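Local coordinates for uncharacterized protein BF1531 (Bacteroides fragilis, PDB 3SLR), which is of unknown function but binds magnesium in a phosphatase-like domain and may hydrolyse ester bonds, at residues V25-D30 against L35-I40; N59-Q64 against T80-S85; E311-N316 against M331-D336; C224-L229 against D315-I320. All coordinates share one frame; numbering follows the deposited sequence. Where two conformers were deposited one is given.

Contact 1 of 4, residues V25-D30 against L35-I40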
loop_
_atom_site.group_PDB
_atom_site.type_symbol
_atom_site.label_atom_id
_atom_site.label_comp_id
_atom_site.label_asym_id
_atom_site.label_seq_id
_atom_site.Cartn_x
_atom_site.Cartn_y
_atom_site.Cartn_z
ATOM N N VAL A 25 15.393 10.751 -7.077
ATOM C CA VAL A 25 14.743 9.498 -7.455
ATOM C C VAL A 25 15.018 9.180 -8.924
ATOM O O VAL A 25 14.699 9.975 -9.813
ATOM C CB VAL A 25 13.224 9.589 -7.242
ATOM C CG1 VAL A 25 12.528 8.289 -7.695
ATOM C CG2 VAL A 25 12.909 9.889 -5.780
ATOM N N ALA A 26 15.635 8.029 -9.175
ATOM C CA ALA A 26 15.802 7.543 -10.549
ATOM C C ALA A 26 14.668 6.567 -10.892
ATOM O O ALA A 26 14.279 5.736 -10.074
ATOM C CB ALA A 26 17.147 6.854 -10.709
ATOM N N LEU A 27 14.142 6.681 -12.103
ATOM C CA LEU A 27 13.105 5.765 -12.568
ATOM C C LEU A 27 13.530 5.176 -13.906
ATOM O O LEU A 27 13.840 5.910 -14.850
ATOM C CB LEU A 27 11.781 6.510 -12.726
ATOM C CG LEU A 27 10.634 5.747 -13.383
ATOM C CD1 LEU A 27 10.191 4.553 -12.519
ATOM C CD2 LEU A 27 9.471 6.698 -13.639
ATOM N N LEU A 28 13.563 3.849 -13.979
ATOM C CA LEU A 28 13.962 3.151 -15.199
ATOM C C LEU A 28 12.958 2.037 -15.485
ATOM O O LEU A 28 12.693 1.202 -14.621
ATOM C CB LEU A 28 15.365 2.555 -15.041
ATOM C CG LEU A 28 16.480 3.478 -14.536
ATOM C CD1 LEU A 28 16.507 3.487 -13.012
ATOM C CD2 LEU A 28 17.823 3.028 -15.065
ATOM N N GLY A 29 12.413 2.012 -16.696
ATOM C CA GLY A 29 11.399 1.023 -17.029
ATOM C C GLY A 29 11.519 0.500 -18.442
ATOM O O GLY A 29 12.241 1.080 -19.258
ATOM N N ASP A 30 10.827 -0.602 -18.733
ATOM C CA ASP A 30 10.827 -1.156 -20.090
ATOM C C ASP A 30 9.532 -0.856 -20.858
ATOM O O ASP A 30 9.299 -1.385 -21.949
ATOM C CB ASP A 30 11.178 -2.656 -20.112
ATOM C CG ASP A 30 10.209 -3.525 -19.296
ATOM O OD1 ASP A 30 9.052 -3.130 -19.047
ATOM O OD2 ASP A 30 10.610 -4.644 -18.925
ATOM N N LEU A 35 4.508 9.494 -17.896
ATOM C CA LEU A 35 3.391 9.830 -17.025
ATOM C C LEU A 35 3.621 9.307 -15.614
ATOM O O LEU A 35 3.269 9.960 -14.631
ATOM C CB LEU A 35 2.077 9.294 -17.587
ATOM C CG LEU A 35 1.663 9.877 -18.935
ATOM C CD1 LEU A 35 0.235 9.455 -19.262
ATOM C CD2 LEU A 35 1.788 11.384 -18.922
ATOM N N LEU A 36 4.212 8.122 -15.511
ATOM C CA LEU A 36 4.518 7.555 -14.200
ATOM C C LEU A 36 5.515 8.447 -13.458
ATOM O O LEU A 36 5.400 8.656 -12.249
ATOM C CB LEU A 36 5.065 6.131 -14.336
ATOM C CG LEU A 36 5.441 5.374 -13.055
ATOM C CD1 LEU A 36 4.257 5.257 -12.107
ATOM C CD2 LEU A 36 6.003 3.999 -13.398
ATOM N N ALA A 37 6.481 8.992 -14.189
ATOM C CA ALA A 37 7.434 9.942 -13.598
ATOM C C ALA A 37 6.728 11.163 -13.018
ATOM O O ALA A 37 6.983 11.562 -11.872
ATOM C CB ALA A 37 8.473 10.368 -14.624
ATOM N N THR A 38 5.839 11.755 -13.809
ATOM C CA THR A 38 5.065 12.901 -13.353
ATOM C C THR A 38 4.251 12.549 -12.113
ATOM O O THR A 38 4.251 13.282 -11.122
ATOM C CB THR A 38 4.133 13.406 -14.457
ATOM O OG1 THR A 38 4.918 13.907 -15.544
ATOM C CG2 THR A 38 3.251 14.526 -13.936
ATOM N N ALA A 39 3.568 11.409 -12.164
ATOM C CA ALA A 39 2.749 10.962 -11.043
ATOM C C ALA A 39 3.563 10.761 -9.775
ATOM O O ALA A 39 3.172 11.207 -8.704
ATOM C CB ALA A 39 2.004 9.683 -11.407
ATOM N N ILE A 40 4.701 10.087 -9.885
ATOM C CA ILE A 40 5.572 9.902 -8.719
ATOM C C ILE A 40 6.080 11.228 -8.142
ATOM O O ILE A 40 6.099 11.431 -6.918
ATOM C CB ILE A 40 6.773 8.994 -9.049
ATOM C CG1 ILE A 40 6.282 7.552 -9.201
ATOM C CG2 ILE A 40 7.846 9.101 -7.950
ATOM C CD1 ILE A 40 7.299 6.592 -9.775
#

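Contact 2 of 4, residues N59-Q64 against T80-S85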
loop_
_atom_site.group_PDB
_atom_site.type_symbol
_atom_site.label_atom_id
_atom_site.label_comp_id
_atom_site.label_asym_id
_atom_site.label_seq_id
_atom_site.Cartn_x
_atom_site.Cartn_y
_atom_site.Cartn_z
ATOM N N ASN A 59 13.309 1.941 -22.249
ATOM C CA ASN A 59 13.829 0.576 -22.281
ATOM C C ASN A 59 15.364 0.491 -22.197
ATOM O O ASN A 59 16.015 -0.162 -23.013
ATOM C CB ASN A 59 13.284 -0.163 -23.512
ATOM C CG ASN A 59 13.629 -1.636 -23.513
ATOM O OD1 ASN A 59 13.712 -2.270 -22.463
ATOM N ND2 ASN A 59 13.824 -2.194 -24.704
ATOM N N GLN A 60 15.933 1.155 -21.199
ATOM C CA GLN A 60 17.379 1.123 -20.982
ATOM C C GLN A 60 17.739 0.697 -19.562
ATOM O O GLN A 60 18.749 1.137 -19.012
ATOM C CB GLN A 60 18.017 2.486 -21.299
ATOM C CG GLN A 60 17.947 2.867 -22.771
ATOM C CD GLN A 60 18.863 4.026 -23.111
ATOM O OE1 GLN A 60 19.584 4.532 -22.252
ATOM N NE2 GLN A 60 18.840 4.452 -24.372
ATOM N N VAL A 61 16.916 -0.165 -18.971
ATOM C CA VAL A 61 17.152 -0.588 -17.601
ATOM C C VAL A 61 18.510 -1.261 -17.471
ATOM O O VAL A 61 19.371 -0.798 -16.734
ATOM C CB VAL A 61 16.060 -1.547 -17.099
ATOM C CG1 VAL A 61 16.414 -2.077 -15.718
ATOM C CG2 VAL A 61 14.717 -0.835 -17.067
ATOM N N GLU A 62 18.699 -2.352 -18.203
ATOM C CA GLU A 62 19.947 -3.101 -18.126
ATOM C C GLU A 62 21.124 -2.250 -18.608
ATOM O O GLU A 62 22.184 -2.235 -17.991
ATOM C CB GLU A 62 19.844 -4.394 -18.936
ATOM C CG GLU A 62 18.793 -5.375 -18.409
ATOM C CD GLU A 62 17.362 -4.971 -18.765
ATOM O OE1 GLU A 62 17.167 -4.170 -19.706
ATOM O OE2 GLU A 62 16.431 -5.461 -18.097
ATOM N N ARG A 63 20.917 -1.534 -19.706
ATOM C CA ARG A 63 21.946 -0.677 -20.288
ATOM C C ARG A 63 22.529 0.275 -19.248
ATOM O O ARG A 63 23.747 0.394 -19.111
ATOM C CB ARG A 63 21.359 0.106 -21.467
ATOM C CG ARG A 63 22.035 1.435 -21.765
ATOM C CD ARG A 63 23.309 1.261 -22.569
ATOM N NE ARG A 63 23.951 2.545 -22.845
ATOM C CZ ARG A 63 24.967 2.707 -23.690
ATOM N NH1 ARG A 63 25.458 1.666 -24.350
ATOM N NH2 ARG A 63 25.488 3.910 -23.880
ATOM N N GLN A 64 21.654 0.945 -18.506
ATOM C CA GLN A 64 22.089 1.944 -17.533
ATOM C C GLN A 64 22.731 1.326 -16.298
ATOM O O GLN A 64 23.719 1.840 -15.778
ATOM C CB GLN A 64 20.908 2.823 -17.119
ATOM C CG GLN A 64 20.461 3.795 -18.202
ATOM C CD GLN A 64 21.481 4.899 -18.438
ATOM O OE1 GLN A 64 21.870 5.609 -17.512
ATOM N NE2 GLN A 64 21.915 5.048 -19.683
ATOM N N THR A 80 16.093 4.287 -6.342
ATOM C CA THR A 80 16.094 3.787 -7.714
ATOM C C THR A 80 14.852 2.922 -7.898
ATOM O O THR A 80 14.716 1.880 -7.274
ATOM C CB THR A 80 17.357 2.949 -8.014
ATOM O OG1 THR A 80 18.514 3.800 -7.970
ATOM C CG2 THR A 80 17.280 2.307 -9.394
ATOM N N ILE A 81 13.938 3.379 -8.736
ATOM C CA ILE A 81 12.711 2.653 -8.999
ATOM C C ILE A 81 12.857 1.952 -10.339
ATOM O O ILE A 81 13.104 2.592 -11.368
ATOM C CB ILE A 81 11.504 3.605 -9.054
ATOM C CG1 ILE A 81 11.384 4.394 -7.751
ATOM C CG2 ILE A 81 10.215 2.826 -9.366
ATOM C CD1 ILE A 81 10.391 5.518 -7.835
ATOM N N ILE A 82 12.726 0.632 -10.322
ATOM C CA ILE A 82 12.789 -0.163 -11.550
ATOM C C ILE A 82 11.397 -0.686 -11.874
ATOM O O ILE A 82 10.736 -1.297 -11.023
ATOM C CB ILE A 82 13.724 -1.385 -11.391
ATOM C CG1 ILE A 82 15.106 -0.968 -10.861
ATOM C CG2 ILE A 82 13.818 -2.177 -12.706
ATOM C CD1 ILE A 82 15.936 -0.153 -11.831
ATOM N N PHE A 83 10.958 -0.461 -13.106
ATOM C CA PHE A 83 9.679 -0.984 -13.563
ATOM C C PHE A 83 9.892 -1.928 -14.746
ATOM O O PHE A 83 9.904 -1.496 -15.901
ATOM C CB PHE A 83 8.755 0.172 -13.971
ATOM C CG PHE A 83 7.350 -0.258 -14.299
ATOM C CD1 PHE A 83 6.903 -1.539 -13.988
ATOM C CD2 PHE A 83 6.472 0.633 -14.909
ATOM C CE1 PHE A 83 5.600 -1.927 -14.284
ATOM C CE2 PHE A 83 5.175 0.269 -15.199
ATOM C CZ PHE A 83 4.729 -1.021 -14.890
ATOM N N HIS A 84 10.120 -3.203 -14.440
ATOM C CA HIS A 84 10.078 -4.282 -15.424
ATOM C C HIS A 84 8.636 -4.781 -15.493
ATOM O O HIS A 84 8.096 -5.259 -14.493
ATOM C CB HIS A 84 10.944 -5.452 -14.956
ATOM C CG HIS A 84 12.395 -5.331 -15.303
ATOM N ND1 HIS A 84 13.395 -5.725 -14.439
ATOM C CD2 HIS A 84 13.016 -4.919 -16.435
ATOM C CE1 HIS A 84 14.569 -5.538 -15.013
ATOM N NE2 HIS A 84 14.365 -5.056 -16.227
ATOM N N SER A 85 8.016 -4.705 -16.661
ATOM C CA SER A 85 6.610 -5.083 -16.785
ATOM C C SER A 85 6.436 -6.559 -17.089
ATOM O O SER A 85 7.257 -7.175 -17.779
ATOM C CB SER A 85 5.925 -4.257 -17.878
ATOM O OG SER A 85 6.476 -4.569 -19.150
#

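Contact 3 of 4, residues E311-N316 against M331-D336. With MG (magnesium ion), chain B.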
loop_
_atom_site.group_PDB
_atom_site.type_symbol
_atom_site.label_atom_id
_atom_site.label_comp_id
_atom_site.label_asym_id
_atom_site.label_seq_id
_atom_site.Cartn_x
_atom_site.Cartn_y
_atom_site.Cartn_z
ATOM N N GLU A 311 -17.562 13.659 25.579
ATOM C CA GLU A 311 -16.845 14.826 25.067
ATOM C C GLU A 311 -16.519 14.696 23.581
ATOM O O GLU A 311 -16.492 13.587 23.038
ATOM C CB GLU A 311 -15.567 15.045 25.876
ATOM C CG GLU A 311 -15.840 15.645 27.240
ATOM C CD GLU A 311 -16.526 16.997 27.119
ATOM O OE1 GLU A 311 -15.838 17.984 26.766
ATOM O OE2 GLU A 311 -17.754 17.067 27.348
ATOM N N ASN A 312 -16.280 15.827 22.926
ATOM C CA ASN A 312 -15.961 15.816 21.503
ATOM C C ASN A 312 -14.720 14.968 21.237
ATOM O O ASN A 312 -13.803 14.905 22.057
ATOM C CB ASN A 312 -15.783 17.241 20.968
ATOM C CG ASN A 312 -14.460 17.859 21.378
ATOM O OD1 ASN A 312 -13.431 17.632 20.738
ATOM N ND2 ASN A 312 -14.480 18.653 22.442
ATOM N N LYS A 313 -14.695 14.288 20.096
ATOM C CA LYS A 313 -13.616 13.349 19.832
ATOM C C LYS A 313 -12.268 14.040 19.569
ATOM O O LYS A 313 -11.212 13.471 19.839
ATOM C CB LYS A 313 -14.010 12.399 18.704
ATOM C CG LYS A 313 -15.212 11.554 19.089
ATOM C CD LYS A 313 -15.397 10.377 18.157
ATOM C CE LYS A 313 -16.485 9.463 18.675
ATOM N NZ LYS A 313 -16.392 8.107 18.077
ATOM N N ALA A 314 -12.307 15.274 19.078
ATOM C CA ALA A 314 -11.065 16.021 18.864
ATOM C C ALA A 314 -10.262 16.125 20.163
ATOM O O ALA A 314 -9.068 15.809 20.189
ATOM C CB ALA A 314 -11.352 17.399 18.297
ATOM N N ASP A 315 -10.919 16.560 21.243
ATOM C CA ASP A 315 -10.266 16.673 22.544
ATOM C C ASP A 315 -9.769 15.311 23.010
ATOM O O ASP A 315 -8.659 15.182 23.532
ATOM C CB ASP A 315 -11.223 17.245 23.602
ATOM C CG ASP A 315 -11.465 18.743 23.444
ATOM O OD1 ASP A 315 -10.730 19.409 22.690
ATOM O OD2 ASP A 315 -12.392 19.261 24.100
ATOM N N ASN A 316 -10.604 14.288 22.824
ATOM C CA ASN A 316 -10.236 12.936 23.226
ATOM C C ASN A 316 -9.009 12.414 22.484
ATOM O O ASN A 316 -8.146 11.763 23.075
ATOM C CB ASN A 316 -11.428 11.983 23.083
ATOM C CG ASN A 316 -12.455 12.165 24.195
ATOM O OD1 ASN A 316 -12.128 12.649 25.280
ATOM N ND2 ASN A 316 -13.703 11.778 23.927
HETATM N N MSE A 331 -1.167 8.864 13.138
HETATM C CA MSE A 331 -2.442 8.277 13.587
HETATM C C MSE A 331 -3.474 8.130 12.486
HETATM O O MSE A 331 -3.567 8.970 11.587
HETATM C CB MSE A 331 -3.050 9.127 14.703
HETATM C CG MSE A 331 -2.261 9.097 15.974
HETATM SE SE MSE A 331 -2.920 10.396 17.289
HETATM C CE MSE A 331 -2.135 9.488 18.814
ATOM N N VAL A 332 -4.254 7.052 12.585
ATOM C CA VAL A 332 -5.385 6.799 11.703
ATOM C C VAL A 332 -6.636 6.682 12.576
ATOM O O VAL A 332 -6.624 5.991 13.576
ATOM C CB VAL A 332 -5.207 5.478 10.939
ATOM C CG1 VAL A 332 -6.415 5.199 10.064
ATOM C CG2 VAL A 332 -3.951 5.514 10.093
ATOM N N PHE A 333 -7.704 7.372 12.200
ATOM C CA PHE A 333 -8.954 7.336 12.954
ATOM C C PHE A 333 -10.095 6.805 12.093
ATOM O O PHE A 333 -10.374 7.357 11.025
ATOM C CB PHE A 333 -9.274 8.750 13.467
ATOM C CG PHE A 333 -10.648 8.892 14.091
ATOM C CD1 PHE A 333 -11.016 8.128 15.187
ATOM C CD2 PHE A 333 -11.546 9.835 13.599
ATOM C CE1 PHE A 333 -12.268 8.281 15.771
ATOM C CE2 PHE A 333 -12.798 9.991 14.178
ATOM C CZ PHE A 333 -13.159 9.217 15.258
ATOM N N LEU A 334 -10.739 5.735 12.565
ATOM C CA LEU A 334 -11.869 5.110 11.870
ATOM C C LEU A 334 -13.184 5.294 12.624
ATOM O O LEU A 334 -13.314 4.875 13.775
ATOM C CB LEU A 334 -11.609 3.618 11.666
ATOM C CG LEU A 334 -10.384 3.266 10.812
ATOM C CD1 LEU A 334 -10.230 1.743 10.746
ATOM C CD2 LEU A 334 -10.515 3.846 9.423
ATOM N N ASP A 335 -14.159 5.906 11.954
ATOM C CA ASP A 335 -15.460 6.196 12.551
ATOM C C ASP A 335 -16.526 6.165 11.452
ATOM O O ASP A 335 -16.342 6.739 10.383
ATOM C CB ASP A 335 -15.411 7.572 13.247
ATOM C CG ASP A 335 -16.577 7.796 14.196
ATOM O OD1 ASP A 335 -17.727 7.470 13.819
ATOM O OD2 ASP A 335 -16.342 8.311 15.317
ATOM N N ASP A 336 -17.627 5.463 11.700
ATOM C CA ASP A 336 -18.686 5.289 10.706
ATOM C C ASP A 336 -19.528 6.555 10.538
ATOM O O ASP A 336 -20.284 6.677 9.583
ATOM C CB ASP A 336 -19.617 4.142 11.133
ATOM C CG ASP A 336 -20.421 4.504 12.351
ATOM O OD1 ASP A 336 -19.786 4.655 13.404
ATOM O OD2 ASP A 336 -21.660 4.689 12.265
HETATM MG MG MG B . -20.214 4.919 15.437
HETATM O O HOH W 1 -19.635 7.223 15.476
HETATM O O HOH W 2 -22.482 5.397 14.608
HETATM O O HOH W 3 -21.137 5.666 17.285
#

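Contact 4 of 4, residues C224-L229 against D315-I320. With MG (magnesium ion), chain B; MG (magnesium ion), chain C.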
loop_
_atom_site.group_PDB
_atom_site.type_symbol
_atom_site.label_atom_id
_atom_site.label_comp_id
_atom_site.label_asym_id
_atom_site.label_seq_id
_atom_site.Cartn_x
_atom_site.Cartn_y
_atom_site.Cartn_z
ATOM N N CYS A 224 -0.395 4.096 14.862
ATOM C CA CYS A 224 -1.549 3.984 15.747
ATOM C C CYS A 224 -2.867 4.043 14.989
ATOM O O CYS A 224 -3.038 4.865 14.088
ATOM C CB CYS A 224 -1.500 5.103 16.798
ATOM S SG CYS A 224 -2.978 5.289 17.829
ATOM N N LEU A 225 -3.786 3.154 15.364
ATOM C CA LEU A 225 -5.141 3.128 14.825
ATOM C C LEU A 225 -6.138 3.419 15.957
ATOM O O LEU A 225 -6.130 2.740 16.980
ATOM C CB LEU A 225 -5.436 1.754 14.202
ATOM C CG LEU A 225 -6.865 1.533 13.691
ATOM C CD1 LEU A 225 -7.180 2.504 12.561
ATOM C CD2 LEU A 225 -7.108 0.090 13.227
ATOM N N ILE A 226 -6.972 4.444 15.768
ATOM C CA ILE A 226 -7.990 4.828 16.745
ATOM C C ILE A 226 -9.351 4.429 16.212
ATOM O O ILE A 226 -9.711 4.787 15.090
ATOM C CB ILE A 226 -7.993 6.351 16.990
ATOM C CG1 ILE A 226 -6.615 6.806 17.441
ATOM C CG2 ILE A 226 -9.074 6.738 18.024
ATOM C CD1 ILE A 226 -6.429 8.322 17.360
ATOM N N LEU A 227 -10.105 3.690 17.021
ATOM C CA LEU A 227 -11.370 3.111 16.582
ATOM C C LEU A 227 -12.577 3.674 17.318
ATOM O O LEU A 227 -12.594 3.740 18.538
ATOM C CB LEU A 227 -11.351 1.599 16.809
ATOM C CG LEU A 227 -10.260 0.832 16.062
ATOM C CD1 LEU A 227 -10.066 -0.557 16.669
ATOM C CD2 LEU A 227 -10.582 0.752 14.571
ATOM N N ASP A 228 -13.601 4.048 16.568
ATOM C CA ASP A 228 -14.922 4.203 17.148
ATOM C C ASP A 228 -15.452 2.786 17.446
ATOM O O ASP A 228 -14.905 1.807 16.950
ATOM C CB ASP A 228 -15.820 4.947 16.162
ATOM C CG ASP A 228 -17.262 4.978 16.601
ATOM O OD1 ASP A 228 -17.544 5.589 17.655
ATOM O OD2 ASP A 228 -18.103 4.393 15.890
ATOM N N LEU A 229 -16.484 2.666 18.273
ATOM C CA LEU A 229 -17.038 1.349 18.588
ATOM C C LEU A 229 -18.332 1.068 17.819
ATOM O O LEU A 229 -18.354 0.234 16.911
ATOM C CB LEU A 229 -17.257 1.200 20.101
ATOM C CG LEU A 229 -16.008 1.230 20.994
ATOM C CD1 LEU A 229 -16.384 1.165 22.484
ATOM C CD2 LEU A 229 -15.025 0.110 20.631
ATOM N N ASP A 315 -10.919 16.560 21.243
ATOM C CA ASP A 315 -10.266 16.673 22.544
ATOM C C ASP A 315 -9.769 15.311 23.010
ATOM O O ASP A 315 -8.659 15.182 23.532
ATOM C CB ASP A 315 -11.223 17.245 23.602
ATOM C CG ASP A 315 -11.465 18.743 23.444
ATOM O OD1 ASP A 315 -10.730 19.409 22.690
ATOM O OD2 ASP A 315 -12.392 19.261 24.100
ATOM N N ASN A 316 -10.604 14.288 22.824
ATOM C CA ASN A 316 -10.236 12.936 23.226
ATOM C C ASN A 316 -9.009 12.414 22.484
ATOM O O ASN A 316 -8.146 11.763 23.075
ATOM C CB ASN A 316 -11.428 11.983 23.083
ATOM C CG ASN A 316 -12.455 12.165 24.195
ATOM O OD1 ASN A 316 -12.128 12.649 25.280
ATOM N ND2 ASN A 316 -13.703 11.778 23.927
ATOM N N ILE A 317 -8.917 12.714 21.196
ATOM C CA ILE A 317 -7.741 12.308 20.430
ATOM C C ILE A 317 -6.464 13.026 20.897
ATOM O O ILE A 317 -5.382 12.438 20.912
ATOM C CB ILE A 317 -7.969 12.443 18.923
ATOM C CG1 ILE A 317 -9.005 11.400 18.481
ATOM C CG2 ILE A 317 -6.648 12.256 18.153
ATOM C CD1 ILE A 317 -9.479 11.567 17.051
ATOM N N ARG A 318 -6.591 14.285 21.294
ATOM C CA ARG A 318 -5.450 14.968 21.894
ATOM C C ARG A 318 -5.015 14.240 23.161
ATOM O O ARG A 318 -3.822 14.038 23.390
ATOM C CB ARG A 318 -5.767 16.440 22.161
ATOM C CG ARG A 318 -6.130 17.199 20.894
ATOM C CD ARG A 318 -6.322 18.691 21.141
ATOM N NE ARG A 318 -6.923 19.316 19.967
ATOM C CZ ARG A 318 -8.218 19.577 19.838
ATOM N NH1 ARG A 318 -9.055 19.292 20.820
ATOM N NH2 ARG A 318 -8.674 20.139 18.729
ATOM N N THR A 319 -5.985 13.810 23.965
ATOM C CA THR A 319 -5.685 13.069 25.183
ATOM C C THR A 319 -4.916 11.794 24.851
ATOM O O THR A 319 -3.885 11.492 25.458
ATOM C CB THR A 319 -6.970 12.744 25.974
ATOM O OG1 THR A 319 -7.560 13.967 26.431
ATOM C CG2 THR A 319 -6.652 11.864 27.170
ATOM N N ILE A 320 -5.416 11.055 23.868
ATOM C CA ILE A 320 -4.745 9.852 23.406
ATOM C C ILE A 320 -3.318 10.146 22.913
ATOM O O ILE A 320 -2.367 9.462 23.300
ATOM C CB ILE A 320 -5.563 9.167 22.297
ATOM C CG1 ILE A 320 -6.848 8.583 22.894
ATOM C CG2 ILE A 320 -4.720 8.087 21.626
ATOM C CD1 ILE A 320 -7.893 8.219 21.870
HETATM MG MG MG B . -20.214 4.919 15.437
HETATM MG MG MG C . -19.617 5.481 18.921
HETATM O O HOH W 2 -22.482 5.397 14.608
HETATM O O HOH W 3 -21.137 5.666 17.285
HETATM O O HOH W 1 -19.635 7.223 15.476
HETATM O O HOH W 4 -21.617 5.604 20.013
HETATM O O HOH W 5 -18.935 7.567 19.020
#

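Contact 1 of 4, residues V25-D30 against L35-I40
Leu27 meets the helix through one methyl group, CD2, which settles against the backbone N and CA of Ala37 and its methyl. Leu27 CD2 lies 3.8 Å from Ala37 N, and its distance to the methyl Ala37 CB is 3.9 Å. Two larger side chains complete the set: Leu36 CG is 4.3 Å from Leu27 CD2, and Ile40 CD1 reaches to 4.4 Å of the same methyl. Three residues of one helix therefore share a single branch from the strand; the side-chain contacts are apolar, and no hydrogen bond crosses. CG of Leu27, anti to the backbone N (chi1 172°), lies on the carbonyl-carbon side, and CD2 is the branch that meets the helix. Ala37, with only a methyl, sits where the backbones are nearest, its CA 7.1 Å from Leu27 CA. Strand 22-29 and helix 34-46 are the first two elements of a beta-alpha-beta crossover that ends in strand 50-55, within the parallel sheet of the FkbH N-terminal domain, a member of the SGNH hydrolase clan. The short axes run nearly antiparallel, at 153°, as expected for a helix returning the chain across a parallel sheet. Around this first shell, Ile81 of strand 79-83 touches Leu27 and Ile40, while Leu53 of strand 50-55 touches Ala37 and Ile40. Helix 203-217 packs on the helix as well, placing Leu203 on Leu36 and Ile211 on Ile40.

Contact 2 of 4, residues N59-Q64 against T80-S85
His84 NE2 donates to Glu62 OE2 over 2.8 Å, with a somewhat bent N-H...O angle of 147°. The carboxylate oxygen is met on its syn side, with the donor 30° out of the carboxylate plane, and OE2 itself is tilted modestly from the imidazole plane. The planes of carboxylate and ring are only slightly inclined to each other, and OE2 lies at the NE2 edge of the ring. Glu62 achieves this by bending at chi2 (76°), which brings its end round to the histidine from a helix position whose CB does not point there. Val61, one residue earlier, supplies the apolar side of the contact. Its CG1 approaches the ring obliquely, 3.7 Å from His84 NE2, and also touches Ile82 CG2 at 4.0 Å. Ile82 CG2 in turn lies 3.9 Å above one face of the His84 ring, offset toward the rim, so two methyls border the imidazole. The contact joins the first turn of helix 61-66 to the C-terminal end of strand 79-83 and the residue after it in the SGNH-clan domain, with Phe111 of helix 104-118 against both Val61 and Glu62. The other ring nitrogen, His84 ND1, is hydrogen-bonded to Tyr125 OH from the neighbouring strand 122-126. Both imidazole nitrogens are thus engaged, and the two bonds, together with the bordering methyls, probably fix the rotation of a buried ring.

Contact 3 of 4, residues E311-N316 against M331-D336
Lys313 stretches across to Asp335 and closes a salt bridge, NZ to OD2, at 2.8 Å. Its CG stands anti to the carbonyl carbon and the chain runs extended from there, carrying the ammonium group from the first turn of the helix to the syn side of OD2, 27° out of the carboxylate plane. On the way the aliphatic part crosses Phe333 at about a right angle, with Lys313 CD 3.8 Å from Phe333 CZ. Asp335 holds its CG anti to the backbone N (chi1 -165°), which turns the carboxylate toward the lysine, while OD1 accepts from a magnesium-bound water and from Asn337 N. Asp335 OD1 stays 3.9 Å from that ion, a second-shell position in this crystal. Asp336 differs: its CG stands between the backbone N and the carbonyl carbon (chi1 69°), and OD1 coordinates the magnesium directly at 2.1 Å. The charge of Lys313 lies between Asp335 and Asp228, whose OD1 it bonds weakly, and may offset theirs, while Cys278 O takes a further bond. Asn312 is the N-cap of the lysine's helix, its OD1 accepting from Asp315 N at 2.8 Å. Helix 313-324 thus sets its N-terminal turn beside the end of strand 331-334, an outer strand of the parallel sheet, with Phe333 touching Ile226 of the next strand and Val344 of helix 338-347, whose Glu340 reaches both Lys313 and Asp335.

Contact 4 of 4, residues C224-L229 against D315-I320
Ile226 is met by two isoleucines of the helix, one for each of its branches. Before them along the helix come Asp315, whose O accepts from Thr319 N, and Asn316, buried against Val307 of strand 305-309 and Cys278 of strand 274-280, its ND2 bonded to Asn309 OD1. Ile317 follows and crosses Ile226 obliquely, its CG2 4.0 Å from Ile226 CD1. One turn on, Ile320 points toward the strand and brings its CD1 to 4.3 Å from Ile226 CG2. In Ile226 a chi1 of -57° turns CG1, and CD1 beyond it, to Ile317 and CG2 to Ile320. Past the end of this strand, Asp228 bridges two magnesium ions: OD2 binds one at 2.2 Å, and OD1 binds the other at 2.4 Å. Three waters, one of them shared with the other ion, together with Asp230 O and Asp336, make up the first ion's shell. The contact packs helix 313-324 on inner strand 224-227 of a parallel sheet with order 3-2-1-4. Asp228 opens a DxDx(T/V) sequence at the end of that strand, consistent with the metal site of a HAD-type phosphatase domain.

In the fold
The four contacts fall into two pairs, one in each domain. Contacts 1 and 2 have centres 10 Å apart and share a sheet: strands 22-29 and 79-83 are neighbours, joined by probable backbone bonds such as Ala26 O to Ile81 N at 2.7 Å. Contacts 3 and 4, with centres 5 Å apart, use helix 313-324 against adjacent strands of the second sheet and converge on the magnesium site, where Asp228 and Asp336 bind the same ion. The pairs lie on opposite sides of the chain's centre: contact 3 is 37 Å from contact 1 and 44 Å from contact 2 between centres, about 21 and 23 Å between nearest atoms. Contacts 1 and 2 thus lie away from the metal site.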